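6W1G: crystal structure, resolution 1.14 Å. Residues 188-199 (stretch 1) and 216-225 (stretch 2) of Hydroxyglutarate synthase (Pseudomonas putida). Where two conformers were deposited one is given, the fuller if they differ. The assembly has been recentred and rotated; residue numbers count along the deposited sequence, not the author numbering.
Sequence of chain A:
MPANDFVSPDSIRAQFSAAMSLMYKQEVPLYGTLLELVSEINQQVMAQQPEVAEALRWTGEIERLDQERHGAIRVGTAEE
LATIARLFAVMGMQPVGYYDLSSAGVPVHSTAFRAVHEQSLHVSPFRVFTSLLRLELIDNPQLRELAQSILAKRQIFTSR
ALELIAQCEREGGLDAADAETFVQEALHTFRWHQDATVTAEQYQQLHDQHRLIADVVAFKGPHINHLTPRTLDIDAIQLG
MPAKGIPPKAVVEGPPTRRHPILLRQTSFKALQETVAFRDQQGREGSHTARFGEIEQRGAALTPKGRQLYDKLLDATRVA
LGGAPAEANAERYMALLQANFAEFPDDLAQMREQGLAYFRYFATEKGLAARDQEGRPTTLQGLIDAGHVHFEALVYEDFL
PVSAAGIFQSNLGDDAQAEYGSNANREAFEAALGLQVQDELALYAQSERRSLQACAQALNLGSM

Stretch 1 (188-199) HTFRWHQDATVT
Stretch 2 (216-225) VVAFKGPHIN

W192 forms the centre of the contact. Its chi1 is t (-177°, chi2 -94°), which sets the indole against two rings of the other stretch, H223 and F219, both on the same side of its plane. The six-membered ring lies in an offset stack on H223 (chi1 p, 51°), with centroids 4.4 Å apart, planes at 27° and CZ3 3.4 Å from H223 CE1. It meets F219 (m) obliquely, with planes at 48° and W192 CZ2 4.1 Å from F219 CE2. Further apolar pairs flank this centre: V198 CG2 lies 3.7 Å from A218 CB, and F190 CE1 4.1 Å from P222 CG.

The stretches run antiparallel in register, F190 beside H223 (CA to CA 4.3 Å) and T197 beside A218 (CA to CA 5.3 Å), yet they form no sheet. Stretch 1 opens with a type I turn, H188 to R191, and continues irregularly; stretch 2 leaves a helix for loop. T197 N donates to A218 O (2.8 Å, 166°), a nearly straight bond, whereas I224 N to F190 O (3.4 Å, 129°) is weak. Water 1 reinforces the latter, donating to F190 O (2.7 Å) and accepting from I224 N (3.1 Å).

At the polar edge, the extended K220 side chain (mttt) passes D195, its CE 3.6 Å from D195 O. Water 5 accepts from both K220 NZ (3.1 Å) and D195 N (3.0 Å).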

ATOM      1  N   HIS A 188      18.789   4.432  -6.678  1.00 16.19           N
ATOM      2  CA  HIS A 188      19.835   4.821  -5.762  1.00 17.56           C
ATOM      3  C   HIS A 188      19.295   5.553  -4.542  1.00 16.29           C
ATOM      4  O   HIS A 188      19.866   5.454  -3.444  1.00 17.99           O
ATOM      5  CB  HIS A 188      20.840   5.711  -6.486  1.00 19.57           C
ATOM      6  CG  HIS A 188      21.676   5.019  -7.504  1.00 22.98           C
ATOM      7  ND1 HIS A 188      22.256   3.781  -7.293  1.00 25.85           N
ATOM      8  CD2 HIS A 188      22.085   5.424  -8.728  1.00 24.96           C
ATOM      9  CE1 HIS A 188      22.970   3.449  -8.358  1.00 25.60           C
ATOM     10  NE2 HIS A 188      22.887   4.432  -9.241  1.00 27.09           N
ATOM     11  N   THR A 189      18.172   6.268  -4.701  1.00 13.77           N
ATOM     12  CA  THR A 189      17.601   7.026  -3.597  1.00 14.08           C
ATOM     13  C   THR A 189      17.256   6.131  -2.433  1.00 13.18           C
ATOM     14  O   THR A 189      17.278   6.590  -1.289  1.00 15.38           O
ATOM     15  CB  THR A 189      16.385   7.793  -4.085  1.00 14.23           C
ATOM     16  OG1 THR A 189      16.814   8.698  -5.087  1.00 22.09           O
ATOM     17  CG2 THR A 189      15.760   8.630  -3.036  1.00 15.23           C
ATOM     18  N   PHE A 190      16.922   4.864  -2.714  1.00 12.88           N
ATOM     19  CA  PHE A 190      16.306   3.962  -1.746  1.00 12.87           C
ATOM     20  C   PHE A 190      17.218   2.847  -1.278  1.00 12.75           C
ATOM     21  O   PHE A 190      16.793   1.988  -0.491  1.00 13.02           O
ATOM     22  CB  PHE A 190      15.038   3.383  -2.370  1.00 12.49           C
ATOM     23  CG  PHE A 190      14.131   4.461  -2.915  1.00 12.07           C
ATOM     24  CD1 PHE A 190      13.533   5.374  -2.061  1.00 13.69           C
ATOM     25  CD2 PHE A 190      13.990   4.643  -4.267  1.00 12.33           C
ATOM     26  CE1 PHE A 190      12.768   6.378  -2.534  1.00 15.87           C
ATOM     27  CE2 PHE A 190      13.189   5.671  -4.759  1.00 12.58           C
ATOM     28  CZ  PHE A 190      12.581   6.543  -3.884  1.00 13.77           C
ATOM     29  N   ARG A 191      18.475   2.875  -1.670  1.00 14.04           N
ATOM     30  CA  ARG A 191      19.403   1.843  -1.253  1.00 15.87           C
ATOM     31  C   ARG A 191      19.816   2.026   0.203  1.00 15.03           C
ATOM     32  O   ARG A 191      19.904   3.153   0.708  1.00 16.82           O
ATOM     33  CB  ARG A 191      20.656   1.942  -2.100  1.00 19.09           C
ATOM     34  CG  ARG A 191      20.525   1.427  -3.457  1.00 25.02           C
ATOM     35  CD  ARG A 191      21.873   1.431  -4.186  1.00 25.83           C
ATOM     36  NE  ARG A 191      21.620   1.160  -5.590  1.00 24.63           N
ATOM     37  CZ  ARG A 191      21.474  -0.056  -6.087  1.00 26.40           C
ATOM     38  NH1 ARG A 191      21.582  -1.101  -5.291  1.00 25.95           N
ATOM     39  NH2 ARG A 191      21.225  -0.226  -7.371  1.00 26.20           N
ATOM     40  N   TRP A 192      20.165   0.915   0.849  1.00 14.60           N
ATOM     41  CA  TRP A 192      20.686   0.985   2.200  1.00 15.23           C
ATOM     42  C   TRP A 192      22.131   1.471   2.183  1.00 17.66           C
ATOM     43  O   TRP A 192      22.939   1.002   1.383  1.00 19.41           O
ATOM     44  CB  TRP A 192      20.662  -0.423   2.814  1.00 17.00           C
ATOM     45  CG  TRP A 192      21.121  -0.431   4.242  1.00 18.65           C
ATOM     46  CD1 TRP A 192      22.385  -0.671   4.705  1.00 22.92           C
ATOM     47  CD2 TRP A 192      20.311  -0.155   5.396  1.00 21.11           C
ATOM     48  NE1 TRP A 192      22.412  -0.566   6.076  1.00 24.36           N
ATOM     49  CE2 TRP A 192      21.150  -0.256   6.521  1.00 23.58           C
ATOM     50  CE3 TRP A 192      18.964   0.161   5.582  1.00 22.70           C
ATOM     51  CZ2 TRP A 192      20.688  -0.039   7.812  1.00 24.67           C
ATOM     52  CZ3 TRP A 192      18.496   0.359   6.886  1.00 24.74           C
ATOM     53  CH2 TRP A 192      19.359   0.263   7.973  1.00 25.79           C
ATOM     54  N   HIS A 193      22.473   2.385   3.101  1.00 19.15           N
ATOM     55  CA  HIS A 193      23.851   2.844   3.301  1.00 23.36           C
ATOM     56  C   HIS A 193      24.196   2.730   4.777  1.00 24.72           C
ATOM     57  O   HIS A 193      23.536   3.344   5.615  1.00 26.06           O
ATOM     58  CB  HIS A 193      24.008   4.300   2.847  1.00 27.15           C
ATOM     59  CG  HIS A 193      23.678   4.521   1.408  1.00 32.67           C
ATOM     60  ND1 HIS A 193      22.491   5.088   0.992  1.00 35.22           N
ATOM     61  CD2 HIS A 193      24.361   4.207   0.280  1.00 38.61           C
ATOM     62  CE1 HIS A 193      22.462   5.126  -0.328  1.00 37.21           C
ATOM     63  NE2 HIS A 193      23.579   4.593  -0.784  1.00 37.48           N
ATOM     64  N   GLN A 194      25.239   1.953   5.106  1.00 25.66           N
ATOM     65  CA  GLN A 194      25.558   1.717   6.522  1.00 27.82           C
ATOM     66  C   GLN A 194      26.244   2.905   7.188  1.00 27.84           C
ATOM     67  O   GLN A 194      26.180   3.024   8.416  1.00 29.01           O
ATOM     68  CB  GLN A 194      26.370   0.438   6.715  1.00 33.05           C
ATOM     69  CG  GLN A 194      27.753   0.471   6.195  1.00 37.73           C
ATOM     70  CD  GLN A 194      28.563  -0.705   6.714  1.00 42.47           C
ATOM     71  OE1 GLN A 194      28.095  -1.845   6.729  1.00 44.39           O
ATOM     72  NE2 GLN A 194      29.772  -0.426   7.175  1.00 44.44           N
ATOM     73  N   ASP A 195      26.867   3.795   6.422  1.00 27.63           N
ATOM     74  CA  ASP A 195      27.612   4.906   7.009  1.00 30.95           C
ATOM     75  C   ASP A 195      26.642   6.026   7.384  1.00 27.46           C
ATOM     76  O   ASP A 195      26.076   6.694   6.513  1.00 29.72           O
ATOM     77  CB  ASP A 195      28.692   5.393   6.044  1.00 35.36           C
ATOM     78  CG  ASP A 195      29.971   4.554   6.106  1.00 41.16           C
ATOM     79  OD1 ASP A 195      29.903   3.308   5.998  1.00 43.63           O
ATOM     80  OD2 ASP A 195      31.058   5.155   6.241  1.00 45.84           O
ATOM     81  N   ALA A 196      26.443   6.225   8.682  1.00 26.37           N
ATOM     82  CA  ALA A 196      25.598   7.307   9.160  1.00 26.98           C
ATOM     83  C   ALA A 196      26.223   8.670   8.863  1.00 29.64           C
ATOM     84  O   ALA A 196      27.429   8.816   8.648  1.00 31.91           O
ATOM     85  CB  ALA A 196      25.421   7.219  10.672  1.00 28.80           C
ATOM     86  N   THR A 197      25.366   9.683   8.884  1.00 31.03           N
ATOM     87  CA  THR A 197      25.753  11.060   8.657  1.00 33.24           C
ATOM     88  C   THR A 197      26.020  11.808   9.957  1.00 34.74           C
ATOM     89  O   THR A 197      26.283  13.016   9.916  1.00 37.75           O
ATOM     90  CB  THR A 197      24.618  11.764   7.903  1.00 37.10           C
ATOM     91  OG1 THR A 197      23.490  11.917   8.776  1.00 41.46           O
ATOM     92  CG2 THR A 197      24.180  10.927   6.716  1.00 38.94           C
ATOM     93  N   VAL A 198      25.987  11.121  11.094  1.00 34.29           N
ATOM     94  CA  VAL A 198      26.064  11.737  12.407  1.00 36.82           C
ATOM     95  C   VAL A 198      27.077  10.963  13.235  1.00 35.98           C
ATOM     96  O   VAL A 198      27.477   9.848  12.896  1.00 35.60           O
ATOM     97  CB  VAL A 198      24.687  11.747  13.107  1.00 38.97           C
ATOM     98  CG1 VAL A 198      23.739  12.644  12.346  1.00 40.33           C
ATOM     99  CG2 VAL A 198      24.130  10.323  13.229  1.00 40.63           C
ATOM    100  N   THR A 199      27.514  11.597  14.323  1.00 36.11           N
ATOM    101  CA  THR A 199      28.358  10.922  15.291  1.00 38.19           C
ATOM    102  C   THR A 199      27.513   9.965  16.123  1.00 39.15           C
ATOM    103  O   THR A 199      26.283  10.057  16.168  1.00 36.87           O
ATOM    104  CB  THR A 199      29.017  11.939  16.225  1.00 39.68           C
ATOM    105  OG1 THR A 199      28.003  12.579  17.014  1.00 38.93           O
ATOM    106  CG2 THR A 199      29.791  12.982  15.428  1.00 39.83           C
ATOM    107  N   VAL A 216      15.499   8.484  10.021  1.00 17.70           N
ATOM    108  CA  VAL A 216      15.456   9.487   8.959  1.00 17.72           C
ATOM    109  C   VAL A 216      16.720  10.335   8.957  1.00 17.77           C
ATOM    110  O   VAL A 216      17.401  10.491   7.942  1.00 21.69           O
ATOM    111  CB  VAL A 216      14.191  10.358   9.110  1.00 17.34           C
ATOM    112  CG1 VAL A 216      14.195  11.513   8.105  1.00 19.92           C
ATOM    113  CG2 VAL A 216      12.942   9.504   8.918  1.00 19.23           C
ATOM    114  N   VAL A 217      17.063  10.909  10.102  1.00 19.53           N
ATOM    115  CA  VAL A 217      18.095  11.929  10.114  1.00 19.58           C
ATOM    116  C   VAL A 217      19.487  11.325   9.988  1.00 20.96           C
ATOM    117  O   VAL A 217      20.387  11.931   9.390  1.00 22.89           O
ATOM    118  CB  VAL A 217      17.981  12.761  11.407  1.00 22.41           C
ATOM    119  CG1 VAL A 217      19.107  13.750  11.498  1.00 23.73           C
ATOM    120  CG2 VAL A 217      16.654  13.472  11.467  1.00 23.36           C
ATOM    121  N   ALA A 218      19.699  10.143  10.551  1.00 21.79           N
ATOM    122  CA  ALA A 218      21.053   9.623  10.657  1.00 23.68           C
ATOM    123  C   ALA A 218      21.597   8.996   9.372  1.00 23.70           C
ATOM    124  O   ALA A 218      22.786   8.708   9.309  1.00 26.31           O
ATOM    125  CB  ALA A 218      21.169   8.579  11.773  1.00 26.15           C
ATOM    126  N   PHE A 219      20.767   8.764   8.366  1.00 25.92           N
ATOM    127  CA  PHE A 219      21.182   8.043   7.171  1.00 25.80           C
ATOM    128  C   PHE A 219      21.178   8.963   5.961  1.00 24.91           C
ATOM    129  O   PHE A 219      20.582  10.054   5.969  1.00 25.66           O
ATOM    130  CB  PHE A 219      20.290   6.816   6.937  1.00 27.30           C
ATOM    131  CG  PHE A 219      20.405   5.789   8.036  1.00 28.43           C
ATOM    132  CD1 PHE A 219      19.640   5.895   9.175  1.00 26.11           C
ATOM    133  CD2 PHE A 219      21.318   4.751   7.948  1.00 29.20           C
ATOM    134  CE1 PHE A 219      19.760   4.970  10.194  1.00 27.73           C
ATOM    135  CE2 PHE A 219      21.442   3.831   8.977  1.00 29.84           C
ATOM    136  CZ  PHE A 219      20.664   3.938  10.086  1.00 28.97           C
ATOM    137  N   LYS A 220      21.856   8.504   4.922  1.00 23.80           N
ATOM    138  CA  LYS A 220      22.083   9.345   3.764  1.00 25.31           C
ATOM    139  C   LYS A 220      20.801   9.620   2.995  1.00 23.86           C
ATOM    140  O   LYS A 220      20.704  10.660   2.322  1.00 25.17           O
ATOM    141  CB  LYS A 220      23.099   8.689   2.839  1.00 30.63           C
ATOM    142  CG  LYS A 220      24.482   8.515   3.467  1.00 36.60           C
ATOM    143  CD  LYS A 220      25.514   8.056   2.437  1.00 40.45           C
ATOM    144  CE  LYS A 220      26.745   7.456   3.091  1.00 44.03           C
ATOM    145  NZ  LYS A 220      27.614   6.755   2.094  1.00 46.56           N
ATOM    146  N   GLY A 221      19.833   8.706   3.054  1.00 19.12           N
ATOM    147  CA  GLY A 221      18.619   8.854   2.293  1.00 16.65           C
ATOM    148  C   GLY A 221      17.537   7.930   2.769  1.00 15.44           C
ATOM    149  O   GLY A 221      17.689   7.209   3.773  1.00 16.65           O
ATOM    150  N   PRO A 222      16.403   7.920   2.059  1.00 14.55           N
ATOM    151  CA  PRO A 222      15.212   7.136   2.459  1.00 16.16           C
ATOM    152  C   PRO A 222      15.279   5.671   2.062  1.00 16.91           C
ATOM    153  O   PRO A 222      14.662   5.225   1.077  1.00 16.80           O
ATOM    154  CB  PRO A 222      14.074   7.860   1.739  1.00 16.78           C
ATOM    155  CG  PRO A 222      14.694   8.389   0.516  1.00 15.75           C
ATOM    156  CD  PRO A 222      16.074   8.849   0.960  1.00 14.46           C
ATOM    157  N   HIS A 223      16.006   4.898   2.824  1.00 14.81           N
ATOM    158  CA  HIS A 223      16.120   3.475   2.547  1.00 14.46           C
ATOM    159  C   HIS A 223      14.766   2.798   2.730  1.00 12.69           C
ATOM    160  O   HIS A 223      13.844   3.322   3.367  1.00 14.93           O
ATOM    161  CB  HIS A 223      17.186   2.831   3.427  1.00 14.87           C
ATOM    162  CG  HIS A 223      17.049   3.113   4.889  1.00 16.17           C
ATOM    163  ND1 HIS A 223      18.114   3.549   5.650  1.00 21.14           N
ATOM    164  CD2 HIS A 223      15.993   3.031   5.732  1.00 18.34           C
ATOM    165  CE1 HIS A 223      17.723   3.711   6.901  1.00 22.24           C
ATOM    166  NE2 HIS A 223      16.438   3.413   6.976  1.00 18.80           N
ATOM    167  N   ILE A 224      14.644   1.602   2.175  1.00 14.26           N
ATOM    168  CA  ILE A 224      13.360   0.898   2.216  1.00 12.83           C
ATOM    169  C   ILE A 224      13.068   0.521   3.663  1.00 14.26           C
ATOM    170  O   ILE A 224      13.839  -0.197   4.314  1.00 17.44           O
ATOM    171  CB  ILE A 224      13.400  -0.336   1.308  1.00 11.92           C
ATOM    172  CG1 ILE A 224      13.563   0.123  -0.140  1.00 13.05           C
ATOM    173  CG2 ILE A 224      12.166  -1.178   1.501  1.00 12.92           C
ATOM    174  CD1 ILE A 224      13.831  -0.993  -1.107  1.00 15.08           C
ATOM    175  N   ASN A 225      11.958   0.998   4.194  1.00 12.19           N
ATOM    176  CA  ASN A 225      11.535   0.602   5.529  0.54 12.10           C
ATOM    177  C   ASN A 225      10.922  -0.786   5.521  1.00 12.77           C
ATOM    178  O   ASN A 225      11.114  -1.573   6.473  1.00 13.96           O
ATOM    179  CB  ASN A 225      10.482   1.583   6.028  0.54 12.06           C
ATOM    180  CG  ASN A 225      10.027   1.290   7.420  0.54 17.29           C
ATOM    181  OD1 ASN A 225       8.880   0.897   7.613  0.54 23.07           O
ATOM    182  ND2 ASN A 225      10.889   1.485   8.403  0.54 19.44           N
TER
HETATM  183  O   HOH W   1      16.926  -0.205   1.097  1.00 16.06           O
HETATM  184  O   HOH W   2      20.596   3.685   4.793  1.00 23.49           O
HETATM  185  O   HOH W   3      23.548   6.185   5.643  1.00 27.34           O
HETATM  186  O   HOH W   4      20.447   5.745   3.104  1.00 27.38           O
HETATM  187  O   HOH W   5      27.564   4.015   3.485  1.00 35.20           O
HETATM  188  O   HOH W   6      21.220  12.547   6.837  1.00 34.96           O